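Local coordinates for protein nadph-flavin oxidoreductase (Vibrio harveyi, PDB 1BKJ) that catalyses the NADPH-dependent reduction of FMN to FMNH2 as a homodimer, supplying reduced flavin to luciferase in bioluminescence, at residues D82-R85 against H86-N90. Numbering follows the deposited sequence.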
ATOM      1  N   ASP A  82      13.084   2.816  -1.444  1.00 12.85           N
ATOM      2  CA  ASP A  82      14.357   3.133  -2.068  1.00 13.48           C
ATOM      3  C   ASP A  82      14.484   4.588  -2.521  1.00 13.24           C
ATOM      4  O   ASP A  82      13.900   4.988  -3.527  1.00 12.84           O
ATOM      5  CB  ASP A  82      14.581   2.196  -3.268  1.00 14.40           C
ATOM      6  CG  ASP A  82      16.003   2.256  -3.839  1.00 16.13           C
ATOM      7  OD1 ASP A  82      16.795   3.154  -3.494  1.00 16.14           O
ATOM      8  OD2 ASP A  82      16.330   1.396  -4.674  1.00 17.40           O
ATOM      9  N   TYR A  83      15.265   5.360  -1.768  1.00 13.26           N
ATOM     10  CA  TYR A  83      15.570   6.743  -2.136  1.00 13.33           C
ATOM     11  C   TYR A  83      17.062   6.832  -2.475  1.00 14.16           C
ATOM     12  O   TYR A  83      17.600   7.924  -2.660  1.00 15.22           O
ATOM     13  CB  TYR A  83      15.189   7.734  -1.046  1.00 12.69           C
ATOM     14  CG  TYR A  83      13.700   7.962  -0.938  1.00 13.39           C
ATOM     15  CD1 TYR A  83      13.049   8.900  -1.773  1.00 13.34           C
ATOM     16  CD2 TYR A  83      12.919   7.223  -0.021  1.00 13.63           C
ATOM     17  CE1 TYR A  83      11.651   9.092  -1.700  1.00 13.07           C
ATOM     18  CE2 TYR A  83      11.516   7.400   0.059  1.00 12.89           C
ATOM     19  CZ  TYR A  83      10.892   8.330  -0.781  1.00 13.55           C
ATOM     20  OH  TYR A  83       9.518   8.453  -0.742  1.00 13.94           O
ATOM     21  N   GLN A  84      17.724   5.675  -2.586  1.00 14.47           N
ATOM     22  CA  GLN A  84      19.129   5.642  -2.959  1.00 14.91           C
ATOM     23  C   GLN A  84      19.287   5.921  -4.458  1.00 14.80           C
ATOM     24  O   GLN A  84      20.287   6.503  -4.866  1.00 14.27           O
ATOM     25  CB  GLN A  84      19.810   4.324  -2.558  1.00 16.77           C
ATOM     26  CG  GLN A  84      21.348   4.264  -2.836  1.00 19.12           C
ATOM     27  CD  GLN A  84      22.133   5.444  -2.271  1.00 20.56           C
ATOM     28  OE1 GLN A  84      22.985   6.004  -2.955  1.00 23.71           O
ATOM     29  NE2 GLN A  84      21.825   5.845  -1.043  1.00 20.49           N
ATOM     30  N   ARG A  85      18.290   5.545  -5.263  1.00 14.69           N
ATOM     31  CA  ARG A  85      18.325   5.832  -6.703  1.00 15.58           C
ATOM     32  C   ARG A  85      18.395   7.341  -6.911  1.00 15.72           C
ATOM     33  O   ARG A  85      19.264   7.843  -7.629  1.00 15.93           O
ATOM     34  CB  ARG A  85      17.078   5.304  -7.414  1.00 15.64           C
ATOM     35  CG  ARG A  85      17.229   3.914  -7.970  1.00 15.82           C
ATOM     36  CD  ARG A  85      16.123   3.593  -8.974  1.00 15.36           C
ATOM     37  NE  ARG A  85      14.791   3.576  -8.378  1.00 15.23           N
ATOM     38  CZ  ARG A  85      14.175   2.493  -7.902  1.00 15.76           C
ATOM     39  NH1 ARG A  85      14.760   1.294  -7.932  1.00 14.56           N
ATOM     40  NH2 ARG A  85      12.943   2.604  -7.429  1.00 15.68           N
ATOM     41  N   HIS A  86      17.564   8.050  -6.154  1.00 15.75           N
ATOM     42  CA  HIS A  86      17.470   9.504  -6.214  1.00 16.59           C
ATOM     43  C   HIS A  86      18.720  10.195  -5.694  1.00 16.68           C
ATOM     44  O   HIS A  86      19.193  11.165  -6.304  1.00 15.63           O
ATOM     45  CB  HIS A  86      16.248   9.970  -5.431  1.00 17.82           C
ATOM     46  CG  HIS A  86      14.999   9.225  -5.783  1.00 19.93           C
ATOM     47  ND1 HIS A  86      14.693   7.996  -5.231  1.00 21.39           N
ATOM     48  CD2 HIS A  86      13.997   9.514  -6.644  1.00 20.18           C
ATOM     49  CE1 HIS A  86      13.555   7.564  -5.737  1.00 21.09           C
ATOM     50  NE2 HIS A  86      13.111   8.469  -6.598  1.00 20.81           N
ATOM     51  N   ALA A  87      19.270   9.651  -4.600  1.00 16.86           N
ATOM     52  CA  ALA A  87      20.485  10.159  -3.963  1.00 16.92           C
ATOM     53  C   ALA A  87      21.729   9.961  -4.837  1.00 17.73           C
ATOM     54  O   ALA A  87      22.687  10.739  -4.745  1.00 18.12           O
ATOM     55  CB  ALA A  87      20.676   9.514  -2.608  1.00 16.76           C
ATOM     56  N   THR A  88      21.706   8.931  -5.685  1.00 17.88           N
ATOM     57  CA  THR A  88      22.813   8.639  -6.608  1.00 18.88           C
ATOM     58  C   THR A  88      22.769   9.627  -7.790  1.00 19.17           C
ATOM     59  O   THR A  88      23.820  10.072  -8.257  1.00 19.56           O
ATOM     60  CB  THR A  88      22.772   7.158  -7.100  1.00 18.72           C
ATOM     61  OG1 THR A  88      22.934   6.293  -5.972  1.00 19.20           O
ATOM     62  CG2 THR A  88      23.901   6.850  -8.087  1.00 19.66           C
ATOM     63  N   ILE A  89      21.555   9.977  -8.233  1.00 19.46           N
ATOM     64  CA  ILE A  89      21.341  10.938  -9.328  1.00 20.02           C
ATOM     65  C   ILE A  89      21.736  12.367  -8.853  1.00 20.31           C
ATOM     66  O   ILE A  89      22.458  13.087  -9.552  1.00 20.54           O
ATOM     67  CB  ILE A  89      19.853  10.914  -9.794  1.00 19.64           C
ATOM     68  CG1 ILE A  89      19.497   9.536 -10.362  1.00 19.76           C
ATOM     69  CG2 ILE A  89      19.565  12.026 -10.825  1.00 19.49           C
ATOM     70  CD1 ILE A  89      17.982   9.286 -10.535  1.00 19.11           C
ATOM     71  N   ASN A  90      21.295  12.731  -7.649  1.00 20.29           N
ATOM     72  CA  ASN A  90      21.564  14.040  -7.044  1.00 20.97           C
ATOM     73  C   ASN A  90      21.812  13.814  -5.542  1.00 21.64           C
ATOM     74  O   ASN A  90      20.894  13.435  -4.815  1.00 20.94           O
ATOM     75  CB  ASN A  90      20.344  14.951  -7.257  1.00 21.56           C
ATOM     76  CG  ASN A  90      20.529  16.376  -6.727  1.00 21.97           C
ATOM     77  OD1 ASN A  90      21.463  16.683  -5.994  1.00 22.04           O
ATOM     78  ND2 ASN A  90      19.615  17.255  -7.115  1.00 23.35           N
TER
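The short helix 84-89, which leaves the end of strand 75-82 in the nitroreductase fold, is held together where its first turn meets its second, with T88 gripping the carbonyl of Q84. T88 N and T88 OG1 both donate to Q84 O, each at 2.9 Å, and they arrive from opposite faces of its carbonyl plane. The hydroxyl folds back this far because OG1 sits beside its own backbone N (chi1 -62°). The Q84 side chain, bent at chi2 (52°), crosses that of T88 at about a right angle and brings OE1 to 3.0 Å from T88 OG1, while its NE2 bonds to the backbone oxygen of E147. The next helical links along the chain, one residue before and one after the T88-Q84 bond, are A87 N to Y83 O and I89 N to R85 O, the latter at 3.2 Å; CG1 of I89 also lies close to R85 O.

Y83, the N-cap residue, and H86 meet obliquely, ring planes 40° apart. D82 O lies in the plane of the imidazole at its edge, 3.4 Å from H86 CE1, and Y83 CA approaches ND1. The far nitrogen, NE2, is taken by L43 O, and L220 of the second subunit packs against both residues.

Before the helix, D82 forms an Asx turn: OD1 accepts from Q84 N at 2.8 Å and, weakly, from R85 N. Its OD2 bonds to S47 and to Y181 of the second subunit, and faces R85 NH1 only through a long charge contact, while R85 NH2 reaches the carbonyls of Q44 and V46. The carboxylate thus serves first-turn amides that lack helical acceptors, and its negative charge near the N-terminal end of the helix probably interacts favourably with the helix dipole; through OD2 the same group ties the end of strand 75-82 to strand 46-50 and to the second subunit.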